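Local coordinates for protein MerB2 (Bacillus megaterium, PDB 5C17) that probably cleaves the carbon–mercury bond of organomercurials as an alkylmercury lyase, and binds mercury(II) between two cysteines, at residues V23-T28 against K53-V58; I29-R34 against T111-D116; V39-L44 against S57-L62; S105-S110 against V117-R122; V132-G137 against Q196-G201. All coordinates share one frame; numbering follows the deposited sequence. Where two conformers were deposited one is given.

The five contacts fall into two clusters bridged by a third region. Contacts 1 and 3, with centres about 5 Å apart, join three helices of a winged-helix-like N-terminal part and share S57 and V58. Contacts 4 and 5, centres about 8 Å apart, lay helices 103-113 and 194-207 against adjacent strands of the large sheet. Contact 2 links the clusters through helix 22-34, its centre about 18 Å from that of contact 1 and 12 Å from that of contact 4. The mercury, held by C102 and C165, is about 11 Å from the side chain of F30 (contact 2) and about 9 Å from that of T106 (contact 4), and S105 touches the bound dithiol.

Contact 1 (V23-T28 against K53-V58); sequences VPILRT and KTVQSV
I25 on helix 22-34 meets V55 and V58 on helix 52-64 in a small, wholly apolar junction, with some 135 Å² buried in all. More than half of that area belongs to I25, and a single atom, its terminal methyl CD1, does nearly all the touching. The backbones come nearest at I25 and V55, whose CA atoms are 7.7 Å apart. Across that gap I25 reaches out with an almost extended chain: CG1 stands opposite the carbonyl carbon and chi2 of 165° carries CD1 on toward the partner helix. V58 takes the methyl on its branch point, with CG1 at 3.7 Å and CB at 3.8 Å from I25 CD1. V55, one turn earlier, is looser, with CA 4.2 Å from I25 CD1 and its methyl CG2 slightly farther.

In the fold these are the first and third helices of a winged-helix-like bundle. I50, in the loop leading into helix 52-64, touches both I25 and V55, while L62 also lies against I25 and P19 against V58. On helix 22-34 itself, T28 OG1 donates to P24 O at 2.7 Å, a bond that keeps a hydroxyl occupied within its own helix.

Because carbon alone meets carbon between the two segments, the junction has no directional bond to fix its angle. What holds it is hydrophobic burial and dispersion at one methyl, shared between V58 and V55 and completed by I50 and L62.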
# COMPACT_ATOMS: atom_id res chain seq x y z
N VAL A 23 -11.51 9.84 6.80
CA VAL A 23 -10.59 10.47 5.85
C VAL A 23 -9.69 11.51 6.53
O VAL A 23 -8.48 11.50 6.33
CB VAL A 23 -11.30 11.01 4.58
CG1 VAL A 23 -10.32 11.82 3.73
CG2 VAL A 23 -11.83 9.85 3.77
N PRO A 24 -10.26 12.41 7.37
CA PRO A 24 -9.35 13.33 8.08
C PRO A 24 -8.26 12.60 8.89
O PRO A 24 -7.08 13.00 8.88
CB PRO A 24 -10.30 14.12 9.00
CG PRO A 24 -11.60 14.12 8.24
CD PRO A 24 -11.67 12.75 7.59
N ILE A 25 -8.64 11.52 9.56
CA ILE A 25 -7.70 10.75 10.37
C ILE A 25 -6.67 10.01 9.50
O ILE A 25 -5.48 10.08 9.76
CB ILE A 25 -8.46 9.83 11.35
CG1 ILE A 25 -9.09 10.69 12.46
CG2 ILE A 25 -7.54 8.77 11.95
CD1 ILE A 25 -10.14 9.99 13.28
N LEU A 26 -7.15 9.34 8.45
CA LEU A 26 -6.25 8.64 7.54
C LEU A 26 -5.27 9.59 6.87
O LEU A 26 -4.09 9.27 6.76
CB LEU A 26 -7.02 7.86 6.47
CG LEU A 26 -7.58 6.53 6.93
CD1 LEU A 26 -8.58 6.01 5.92
CD2 LEU A 26 -6.48 5.49 7.18
N ARG A 27 -5.74 10.76 6.42
CA ARG A 27 -4.82 11.73 5.82
C ARG A 27 -3.73 12.11 6.80
O ARG A 27 -2.54 12.15 6.48
CB ARG A 27 -5.55 13.00 5.40
CG ARG A 27 -6.46 12.84 4.19
CD ARG A 27 -7.20 14.15 3.87
NE ARG A 27 -6.26 15.21 3.54
CZ ARG A 27 -5.72 15.39 2.35
NH1 ARG A 27 -6.05 14.60 1.33
NH2 ARG A 27 -4.83 16.33 2.18
N THR A 28 -4.14 12.41 8.03
CA THR A 28 -3.21 12.87 9.03
C THR A 28 -2.15 11.79 9.30
O THR A 28 -0.94 12.08 9.38
CB THR A 28 -3.96 13.29 10.32
OG1 THR A 28 -4.93 14.30 9.98
CG2 THR A 28 -3.00 13.85 11.33
N LYS A 53 -13.03 10.47 21.92
CA LYS A 53 -13.71 9.18 21.82
C LYS A 53 -13.86 8.76 20.36
O LYS A 53 -13.76 7.58 20.03
CB LYS A 53 -15.07 9.20 22.52
CG LYS A 53 -14.93 9.29 24.04
CD LYS A 53 -16.26 9.05 24.75
CE LYS A 53 -16.08 8.88 26.25
NZ LYS A 53 -15.05 7.85 26.62
N THR A 54 -14.08 9.72 19.47
CA THR A 54 -14.21 9.42 18.04
C THR A 54 -12.85 9.04 17.47
O THR A 54 -12.76 8.09 16.69
CB THR A 54 -14.82 10.60 17.27
OG1 THR A 54 -16.13 10.85 17.78
CG2 THR A 54 -14.92 10.30 15.77
N VAL A 55 -11.79 9.74 17.85
CA VAL A 55 -10.47 9.33 17.39
C VAL A 55 -10.20 7.89 17.80
O VAL A 55 -9.74 7.08 17.01
CB VAL A 55 -9.38 10.25 17.94
CG1 VAL A 55 -7.98 9.67 17.67
CG2 VAL A 55 -9.51 11.64 17.32
N GLN A 56 -10.48 7.56 19.06
CA GLN A 56 -10.25 6.23 19.56
C GLN A 56 -11.02 5.18 18.76
O GLN A 56 -10.47 4.16 18.36
CB GLN A 56 -10.65 6.18 21.04
CG GLN A 56 -10.69 4.79 21.67
CD GLN A 56 -11.00 4.86 23.17
OE1 GLN A 56 -10.18 4.48 24.01
NE2 GLN A 56 -12.18 5.37 23.51
N SER A 57 -12.30 5.44 18.51
CA SER A 57 -13.13 4.44 17.83
C SER A 57 -12.76 4.29 16.36
O SER A 57 -12.75 3.17 15.84
CB SER A 57 -14.61 4.73 18.02
OG SER A 57 -14.98 5.96 17.42
N VAL A 58 -12.43 5.40 15.71
CA VAL A 58 -12.04 5.33 14.31
C VAL A 58 -10.70 4.60 14.18
O VAL A 58 -10.54 3.72 13.33
CB VAL A 58 -11.95 6.72 13.68
CG1 VAL A 58 -11.35 6.64 12.29
CG2 VAL A 58 -13.34 7.36 13.63

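Contact 2 (I29-R34 against T111-D116); sequences IFFSIR and TALVAD
L113, in the last turn of helix 103-113, where a Schellman motif closes the helix, puts one methyl among F30, F31 and R34 of helix 22-34. This is a helix end docked on another helix, joining the winged-helix-like N-terminal part to the part of the chain that holds the mercury site. All three partners share the same atom, L113 CD2. It is 3.6 Å from F30 CE2 and 4.2 Å from F31 CE1, an oblique approach to both rings. In the R34 conformer described, one of two, the aliphatic CD is 3.8 Å from L113 CD2.

The torsions explain how three residues of one helix converge. F30 and R34 stand one turn apart, and each sends CG opposite its own backbone N (chi1 -177° and 175°), whereas F31, with CG beside its backbone N (chi1 -65°), brings its ring round to the same leucine. F30 CD2 then sits 3.8 Å above the plane of the F31 ring, toward its rim. In that R34 conformer the chain bends at chi3 and the guanidinium turns a face to F31 CB. L80, L82 and L208 also touch F30, and L93 touches L113.

V114 has a positive phi, and its backbone N donates to T111 O at 3.2 Å, one of the bonds back into the last turn.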
# COMPACT_ATOMS: atom_id res chain seq x y z
N ILE A 29 -2.59 10.55 9.40
CA ILE A 29 -1.65 9.45 9.65
C ILE A 29 -0.71 9.26 8.44
O ILE A 29 0.51 9.23 8.56
CB ILE A 29 -2.38 8.13 9.92
CG1 ILE A 29 -3.21 8.23 11.21
CG2 ILE A 29 -1.38 6.99 10.04
CD1 ILE A 29 -4.19 7.06 11.43
N PHE A 30 -1.32 9.15 7.26
CA PHE A 30 -0.61 8.82 6.02
C PHE A 30 0.48 9.84 5.72
O PHE A 30 1.62 9.48 5.44
CB PHE A 30 -1.64 8.75 4.90
CG PHE A 30 -1.09 8.34 3.55
CD1 PHE A 30 -0.71 7.03 3.29
CD2 PHE A 30 -1.01 9.27 2.53
CE1 PHE A 30 -0.25 6.66 2.03
CE2 PHE A 30 -0.56 8.91 1.27
CZ PHE A 30 -0.18 7.61 1.02
N PHE A 31 0.14 11.13 5.80
CA PHE A 31 1.13 12.13 5.46
C PHE A 31 2.22 12.27 6.56
O PHE A 31 3.34 12.67 6.27
CB PHE A 31 0.44 13.45 5.09
CG PHE A 31 -0.40 13.34 3.82
CD1 PHE A 31 0.19 13.01 2.61
CD2 PHE A 31 -1.78 13.53 3.85
CE1 PHE A 31 -0.56 12.89 1.45
CE2 PHE A 31 -2.54 13.41 2.69
CZ PHE A 31 -1.93 13.08 1.50
N SER A 32 1.91 11.88 7.80
CA SER A 32 2.94 11.81 8.84
C SER A 32 3.93 10.66 8.55
O SER A 32 5.14 10.84 8.66
CB SER A 32 2.29 11.62 10.21
OG SER A 32 3.25 11.65 11.24
N ILE A 33 3.41 9.50 8.17
CA ILE A 33 4.26 8.36 7.81
C ILE A 33 5.16 8.76 6.62
O ILE A 33 6.34 8.42 6.60
CB ILE A 33 3.39 7.13 7.45
CG1 ILE A 33 2.57 6.66 8.68
CG2 ILE A 33 4.25 5.98 6.94
CD1 ILE A 33 3.37 6.39 9.93
N ARG A 34 4.59 9.47 5.65
CA ARG A 34 5.36 9.98 4.51
C ARG A 34 6.57 10.77 4.99
O ARG A 34 7.65 10.70 4.41
CB ARG A 34 4.49 10.88 3.63
CG ARG A 34 5.22 11.57 2.47
CD ARG A 34 4.46 12.80 2.00
NE ARG A 34 4.33 13.81 3.06
CZ ARG A 34 3.52 14.86 2.99
NH1 ARG A 34 2.77 15.05 1.91
NH2 ARG A 34 3.45 15.72 3.99
N THR A 111 2.62 7.58 -7.30
CA THR A 111 1.59 8.41 -7.89
C THR A 111 0.85 9.20 -6.83
O THR A 111 0.66 10.41 -6.96
CB THR A 111 0.61 7.54 -8.68
OG1 THR A 111 1.36 6.85 -9.68
CG2 THR A 111 -0.51 8.36 -9.30
N ALA A 112 0.45 8.53 -5.75
CA ALA A 112 -0.36 9.18 -4.73
C ALA A 112 0.41 10.30 -4.03
O ALA A 112 -0.16 11.34 -3.70
CB ALA A 112 -0.85 8.16 -3.72
N LEU A 113 1.70 10.08 -3.79
CA LEU A 113 2.54 11.05 -3.08
C LEU A 113 3.20 12.06 -4.01
O LEU A 113 3.89 12.98 -3.55
CB LEU A 113 3.60 10.33 -2.25
CG LEU A 113 3.06 9.47 -1.11
CD1 LEU A 113 4.17 8.61 -0.51
CD2 LEU A 113 2.44 10.37 -0.04
N VAL A 114 2.96 11.90 -5.31
CA VAL A 114 3.53 12.77 -6.34
C VAL A 114 5.04 12.87 -6.21
O VAL A 114 5.60 13.96 -6.01
CB VAL A 114 2.93 14.19 -6.29
CG1 VAL A 114 3.21 14.91 -7.61
CG2 VAL A 114 1.43 14.13 -6.01
N ALA A 115 5.69 11.72 -6.29
CA ALA A 115 7.09 11.63 -5.93
C ALA A 115 7.80 10.58 -6.75
O ALA A 115 7.34 9.46 -6.86
CB ALA A 115 7.21 11.28 -4.46
N ASP A 116 8.96 10.93 -7.30
CA ASP A 116 9.82 9.92 -7.88
C ASP A 116 10.16 8.87 -6.81
O ASP A 116 10.24 9.20 -5.62
CB ASP A 116 11.14 10.52 -8.37
CG ASP A 116 10.98 11.36 -9.62
OD1 ASP A 116 9.86 11.46 -10.15
OD2 ASP A 116 12.01 11.89 -10.08

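Contact 3 (V39-L44 against S57-L62); sequences VTESSL and SVVKIL
Helices 41-48 and 52-64 come together with E41 and V59 as the nearest backbone pair, their CA atoms 8.2 Å apart. The two helices follow each other in the chain as the helix-turn-helix pair of the winged-helix-like bundle, and about 103 Å² is buried between the segments.

V59 supplies half of that area, and its two methyls divide the work. CG1, opposite the backbone N at chi1 of 167°, faces E41, while CG2 faces L44. The closer of these encounters is apolar, with L44 CD1 3.8 Å from V59 CG2 and the two side chains meeting at a slant. E41 stretches its extended chain over the side of V59, bringing OE2 to 4.0 Å from V59 CG1. L44 is also covered by T28 and I29 of helix 22-34 and by V55, and V59 by I68 and R70 of strand 68-70, so the valine also faces that strand, probably the start of the wing.

The start of helix 41-48 is organised locally. T40 holds the N-cap position, and its carbonyl O is gripped twice, by L44 N at 3.1 Å and by S43 OG at 2.7 Å in the serine conformer described.

Chemically the contact has an apolar centre, L44 on V59, and a polar margin. A carboxylate oxygen gains little from a methyl group, so E41 covers V59 without a bond to it. That the glutamate is partly exposed suits this arrangement, since its charge would probably be solvated from outside while the carbon–carbon contact stays buried.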
# COMPACT_ATOMS: atom_id res chain seq x y z
N VAL A 39 2.92 7.94 14.51
CA VAL A 39 1.77 8.71 14.95
C VAL A 39 1.19 8.14 16.23
O VAL A 39 1.12 6.94 16.42
CB VAL A 39 0.68 8.71 13.83
CG1 VAL A 39 -0.53 9.50 14.25
CG2 VAL A 39 1.26 9.28 12.55
N THR A 40 0.79 9.03 17.12
CA THR A 40 0.11 8.65 18.35
C THR A 40 -1.30 9.20 18.38
O THR A 40 -1.62 10.11 17.62
CB THR A 40 0.82 9.20 19.56
OG1 THR A 40 0.81 10.63 19.49
CG2 THR A 40 2.24 8.70 19.64
N GLU A 41 -2.13 8.65 19.25
CA GLU A 41 -3.50 9.15 19.33
C GLU A 41 -3.53 10.59 19.84
O GLU A 41 -4.37 11.36 19.38
CB GLU A 41 -4.44 8.24 20.14
CG GLU A 41 -4.83 6.98 19.41
CD GLU A 41 -5.94 6.19 20.09
OE1 GLU A 41 -6.88 6.79 20.68
OE2 GLU A 41 -5.88 4.95 20.03
N SER A 42 -2.63 10.96 20.75
CA SER A 42 -2.59 12.36 21.20
C SER A 42 -2.30 13.28 20.03
O SER A 42 -2.91 14.34 19.91
CB SER A 42 -1.57 12.60 22.30
OG SER A 42 -0.26 12.32 21.90
N SER A 43 -1.40 12.90 19.13
CA SER A 43 -1.06 13.77 18.02
C SER A 43 -2.28 13.92 17.11
O SER A 43 -2.57 15.01 16.62
CB SER A 43 0.17 13.26 17.25
OG SER A 43 -0.10 12.09 16.48
N LEU A 44 -3.02 12.82 16.92
CA LEU A 44 -4.24 12.87 16.10
C LEU A 44 -5.29 13.77 16.72
O LEU A 44 -5.92 14.57 16.03
CB LEU A 44 -4.80 11.47 15.91
CG LEU A 44 -4.00 10.61 14.94
CD1 LEU A 44 -4.55 9.19 14.98
CD2 LEU A 44 -4.07 11.17 13.53
N SER A 57 -12.30 5.44 18.51
CA SER A 57 -13.13 4.44 17.83
C SER A 57 -12.76 4.29 16.36
O SER A 57 -12.75 3.17 15.84
CB SER A 57 -14.61 4.73 18.02
OG SER A 57 -14.98 5.96 17.42
N VAL A 58 -12.43 5.40 15.71
CA VAL A 58 -12.04 5.33 14.31
C VAL A 58 -10.70 4.60 14.18
O VAL A 58 -10.54 3.72 13.33
CB VAL A 58 -11.95 6.72 13.68
CG1 VAL A 58 -11.35 6.64 12.29
CG2 VAL A 58 -13.34 7.36 13.63
N VAL A 59 -9.73 4.96 15.01
CA VAL A 59 -8.43 4.27 14.98
C VAL A 59 -8.60 2.76 15.23
O VAL A 59 -7.97 1.94 14.54
CB VAL A 59 -7.45 4.90 15.97
CG1 VAL A 59 -6.22 4.03 16.19
CG2 VAL A 59 -7.04 6.31 15.48
N LYS A 60 -9.47 2.38 16.17
CA LYS A 60 -9.74 0.96 16.42
C LYS A 60 -10.23 0.25 15.15
O LYS A 60 -9.75 -0.83 14.83
CB LYS A 60 -10.77 0.80 17.55
CG LYS A 60 -11.12 -0.64 17.88
CD LYS A 60 -12.07 -0.76 19.06
CE LYS A 60 -12.31 -2.22 19.41
NZ LYS A 60 -13.05 -2.37 20.69
N ILE A 61 -11.16 0.87 14.44
CA ILE A 61 -11.70 0.28 13.21
C ILE A 61 -10.62 0.17 12.15
O ILE A 61 -10.49 -0.88 11.49
CB ILE A 61 -12.91 1.08 12.69
CG1 ILE A 61 -14.12 0.78 13.56
CG2 ILE A 61 -13.22 0.72 11.23
CD1 ILE A 61 -15.24 1.79 13.42
N LEU A 62 -9.85 1.24 11.95
CA LEU A 62 -8.80 1.22 10.93
C LEU A 62 -7.76 0.15 11.23
O LEU A 62 -7.26 -0.50 10.33
CB LEU A 62 -8.15 2.60 10.80
CG LEU A 62 -9.05 3.73 10.34
CD1 LEU A 62 -8.31 5.05 10.46
CD2 LEU A 62 -9.58 3.50 8.96

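Contact 4 (S105-S110 against V117-R122); sequences STLELS and VDIHSR
T106, L107 and S110 of helix 103-113 rest on I119 and V117 of strand 117-122, a helix packed on one face of the large antiparallel sheet. Helix and strand run almost exactly antiparallel, at 174°, with segment axes 9.4 Å apart.

The apolar contacts form two groups. I119 CD1 lies 3.6 Å from L107 CD2, the two side chains crossing nearly at right angles, and 3.7 Å from T106 CB. One turn on, S110 CB is 3.7 Å from V117 CG2 and equally close to V117 CG1 in the valine conformer described, so the methylene sits astride the fork. I91 and Y170 also touch I119.

The polar atoms turn to other partners. With chi1 of 65°, T106 OG1 is directed back along the helix to A103 O, and it also bonds Y170 OH; S110 OG bonds A115 O in the loop before the strand. At the N-terminal end of the same segment S105 touches the dithiol ligand, so the helix joins the pocket to the sheet.

One carbonyl departs from the regular helix pattern. S110 N bonds weakly to L107 O, while T106 O, buried and without a hydrogen-bond partner in the model, has I119 CD1 3.5 Å away.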
# COMPACT_ATOMS: atom_id res chain seq x y z
N SER A 105 1.57 -1.34 -3.87
CA SER A 105 1.79 -0.15 -3.07
C SER A 105 3.06 0.58 -3.49
O SER A 105 3.12 1.80 -3.49
CB SER A 105 1.85 -0.49 -1.57
OG SER A 105 0.60 -0.99 -1.11
N THR A 106 4.12 -0.18 -3.82
CA THR A 106 5.38 0.46 -4.21
C THR A 106 5.20 1.48 -5.33
O THR A 106 5.90 2.48 -5.38
CB THR A 106 6.51 -0.54 -4.66
OG1 THR A 106 6.17 -1.23 -5.86
CG2 THR A 106 6.86 -1.52 -3.56
N LEU A 107 4.30 1.18 -6.26
CA LEU A 107 4.09 2.03 -7.43
C LEU A 107 2.94 3.00 -7.21
O LEU A 107 3.04 4.19 -7.53
CB LEU A 107 3.88 1.15 -8.66
CG LEU A 107 5.16 0.43 -9.11
CD1 LEU A 107 4.86 -0.72 -10.02
CD2 LEU A 107 6.13 1.38 -9.79
N GLU A 108 1.83 2.52 -6.65
CA GLU A 108 0.72 3.44 -6.45
C GLU A 108 1.07 4.55 -5.47
O GLU A 108 0.55 5.65 -5.61
CB GLU A 108 -0.57 2.71 -6.08
CG GLU A 108 -0.77 2.46 -4.65
CD GLU A 108 -2.11 1.83 -4.32
OE1 GLU A 108 -2.84 1.44 -5.25
OE2 GLU A 108 -2.42 1.73 -3.13
N LEU A 109 1.97 4.29 -4.52
CA LEU A 109 2.38 5.35 -3.60
C LEU A 109 3.18 6.44 -4.32
O LEU A 109 3.13 7.60 -3.92
CB LEU A 109 3.16 4.75 -2.42
CG LEU A 109 2.33 3.94 -1.44
CD1 LEU A 109 3.23 3.15 -0.50
CD2 LEU A 109 1.38 4.83 -0.65
N SER A 110 3.93 6.09 -5.35
CA SER A 110 4.66 7.08 -6.13
C SER A 110 3.68 8.10 -6.70
O SER A 110 3.87 9.31 -6.61
CB SER A 110 5.46 6.41 -7.25
OG SER A 110 6.08 7.37 -8.09
N VAL A 117 10.36 7.63 -7.22
CA VAL A 117 10.74 6.59 -6.28
C VAL A 117 11.80 5.68 -6.86
O VAL A 117 11.93 5.54 -8.08
CB VAL A 117 9.53 5.75 -5.82
CG1 VAL A 117 8.51 6.62 -5.10
CG2 VAL A 117 8.88 5.03 -6.99
N ASP A 118 12.57 5.07 -5.95
CA ASP A 118 13.43 3.94 -6.27
C ASP A 118 12.88 2.81 -5.42
O ASP A 118 12.79 2.93 -4.20
CB ASP A 118 14.89 4.17 -5.87
CG ASP A 118 15.57 5.31 -6.64
OD1 ASP A 118 15.00 5.87 -7.58
OD2 ASP A 118 16.73 5.61 -6.30
N ILE A 119 12.59 1.69 -6.06
CA ILE A 119 11.98 0.53 -5.42
C ILE A 119 12.95 -0.64 -5.48
O ILE A 119 13.51 -0.92 -6.54
CB ILE A 119 10.68 0.11 -6.18
CG1 ILE A 119 9.66 1.25 -6.16
CG2 ILE A 119 10.09 -1.20 -5.62
CD1 ILE A 119 8.62 1.16 -7.24
N HIS A 120 13.10 -1.31 -4.34
CA HIS A 120 13.83 -2.58 -4.29
C HIS A 120 12.92 -3.61 -3.65
O HIS A 120 12.35 -3.38 -2.59
CB HIS A 120 15.14 -2.44 -3.50
CG HIS A 120 16.02 -3.65 -3.60
ND1 HIS A 120 15.77 -4.82 -2.91
CD2 HIS A 120 17.16 -3.87 -4.30
CE1 HIS A 120 16.71 -5.71 -3.19
NE2 HIS A 120 17.57 -5.15 -4.03
N SER A 121 12.80 -4.75 -4.32
CA SER A 121 11.94 -5.82 -3.84
C SER A 121 12.52 -7.17 -4.25
O SER A 121 13.70 -7.25 -4.59
CB SER A 121 10.52 -5.63 -4.36
OG SER A 121 9.60 -6.52 -3.75
N ARG A 122 11.69 -8.20 -4.21
CA ARG A 122 12.11 -9.58 -4.47
C ARG A 122 11.07 -10.29 -5.30
O ARG A 122 9.89 -10.09 -5.10
CB ARG A 122 12.29 -10.36 -3.16
CG ARG A 122 13.41 -9.86 -2.27
CD ARG A 122 14.74 -10.33 -2.75
NE ARG A 122 15.84 -9.70 -2.04
CZ ARG A 122 17.12 -9.94 -2.27
NH1 ARG A 122 17.46 -10.86 -3.17
NH2 ARG A 122 18.06 -9.30 -1.61

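Contact 5 (V132-G137 against Q196-G201); sequences VTVRNG and QALSFG
A single leucine, L198 of helix 194-207, makes this mainly apolar helix-on-hairpin contact, lodging against V134 and G137 where strand 129-135 turns into the next strand. Its two methyls have different partners. CD2 lies along the valine fork, 4.1 Å from V134 CG2 and 4.2 Å from V134 CG1, the two side chains passing each other in opposite directions. CD1 instead approaches the backbone, 3.9 Å from G137 O. These spacings describe a light touch, with 102 Å² buried.

The turn that offers this carbonyl is a two-residue type I' beta hairpin. N136 and G137 both have positive phi (51° and 83°), a requirement that glycine meets easily, and the chain reverses into strand 138-143, whose L139 also touches L198. The turn is also tied to the loop before strand 117-122, N136 N being bonded to D116 OD1.

V134 faces the helical layer, where L107 and S110 of helix 103-113 also reach it. R135 leaves on the other side of the strand and bends back on itself: NH1 donates to V134 O at 2.9 Å from above the carbonyl plane, and NH2 forms a salt bridge with D118 of the adjacent strand. On the helix, L198 O accepts a hydrogen bond from T111 OG1 of helix 103-113.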
# COMPACT_ATOMS: atom_id res chain seq x y z
N VAL A 132 13.04 -1.16 -9.55
CA VAL A 132 12.19 -0.35 -10.41
C VAL A 132 12.39 1.09 -10.00
O VAL A 132 12.42 1.40 -8.81
CB VAL A 132 10.70 -0.71 -10.26
CG1 VAL A 132 9.85 0.16 -11.17
CG2 VAL A 132 10.46 -2.18 -10.58
N THR A 133 12.52 1.99 -10.97
CA THR A 133 12.51 3.42 -10.65
C THR A 133 11.47 4.13 -11.49
O THR A 133 11.13 3.71 -12.60
CB THR A 133 13.88 4.10 -10.83
OG1 THR A 133 14.25 4.08 -12.20
CG2 THR A 133 14.97 3.41 -10.00
N VAL A 134 10.95 5.21 -10.92
CA VAL A 134 9.95 6.03 -11.57
C VAL A 134 10.44 7.47 -11.56
O VAL A 134 10.87 7.97 -10.51
CB VAL A 134 8.59 5.94 -10.85
CG1 VAL A 134 7.54 6.74 -11.59
CG2 VAL A 134 8.14 4.47 -10.71
N ARG A 135 10.38 8.12 -12.72
CA ARG A 135 10.84 9.49 -12.88
C ARG A 135 9.75 10.27 -13.63
O ARG A 135 9.41 9.95 -14.78
CB ARG A 135 12.16 9.52 -13.66
CG ARG A 135 13.33 8.79 -13.01
CD ARG A 135 13.82 9.51 -11.78
NE ARG A 135 14.95 8.82 -11.14
CZ ARG A 135 14.84 7.99 -10.11
NH1 ARG A 135 13.65 7.69 -9.60
NH2 ARG A 135 15.93 7.43 -9.60
N ASN A 136 9.19 11.29 -12.98
CA ASN A 136 8.09 12.08 -13.55
C ASN A 136 6.95 11.22 -14.08
O ASN A 136 6.40 11.47 -15.14
CB ASN A 136 8.60 13.01 -14.65
CG ASN A 136 9.35 14.18 -14.09
OD1 ASN A 136 9.35 14.38 -12.88
ND2 ASN A 136 9.98 14.97 -14.95
N GLY A 137 6.60 10.19 -13.32
CA GLY A 137 5.47 9.34 -13.65
C GLY A 137 5.76 8.24 -14.64
O GLY A 137 4.88 7.44 -14.93
N GLN A 196 0.05 -0.27 -14.96
CA GLN A 196 -1.28 -0.30 -14.35
C GLN A 196 -1.20 -0.01 -12.84
O GLN A 196 -2.04 0.71 -12.30
CB GLN A 196 -1.96 -1.65 -14.63
CG GLN A 196 -2.32 -1.84 -16.10
CD GLN A 196 -2.50 -3.30 -16.61
OE1 GLN A 196 -2.34 -4.30 -15.88
NE2 GLN A 196 -2.85 -3.40 -17.88
N ALA A 197 -0.19 -0.55 -12.16
CA ALA A 197 -0.05 -0.31 -10.73
C ALA A 197 0.20 1.17 -10.45
O ALA A 197 -0.33 1.72 -9.49
CB ALA A 197 1.06 -1.17 -10.14
N LEU A 198 0.99 1.82 -11.30
CA LEU A 198 1.19 3.26 -11.15
C LEU A 198 -0.12 4.00 -11.21
O LEU A 198 -0.37 4.90 -10.42
CB LEU A 198 2.13 3.79 -12.22
CG LEU A 198 3.62 3.65 -11.95
CD1 LEU A 198 4.41 3.97 -13.21
CD2 LEU A 198 4.03 4.57 -10.82
N SER A 199 -0.97 3.62 -12.16
CA SER A 199 -2.24 4.32 -12.34
C SER A 199 -3.18 4.13 -11.14
O SER A 199 -4.06 4.95 -10.90
CB SER A 199 -2.92 3.87 -13.62
OG SER A 199 -3.57 2.65 -13.42
N PHE A 200 -2.98 3.06 -10.37
CA PHE A 200 -3.83 2.83 -9.21
C PHE A 200 -3.71 3.96 -8.18
O PHE A 200 -4.62 4.18 -7.40
CB PHE A 200 -3.46 1.51 -8.53
CG PHE A 200 -4.13 0.30 -9.12
CD1 PHE A 200 -4.63 0.29 -10.41
CD2 PHE A 200 -4.26 -0.85 -8.36
CE1 PHE A 200 -5.24 -0.85 -10.93
CE2 PHE A 200 -4.87 -1.99 -8.87
CZ PHE A 200 -5.35 -1.99 -10.15
N GLY A 201 -2.60 4.68 -8.18
CA GLY A 201 -2.44 5.79 -7.26
C GLY A 201 -3.46 6.88 -7.48
O GLY A 201 -3.74 7.64 -6.56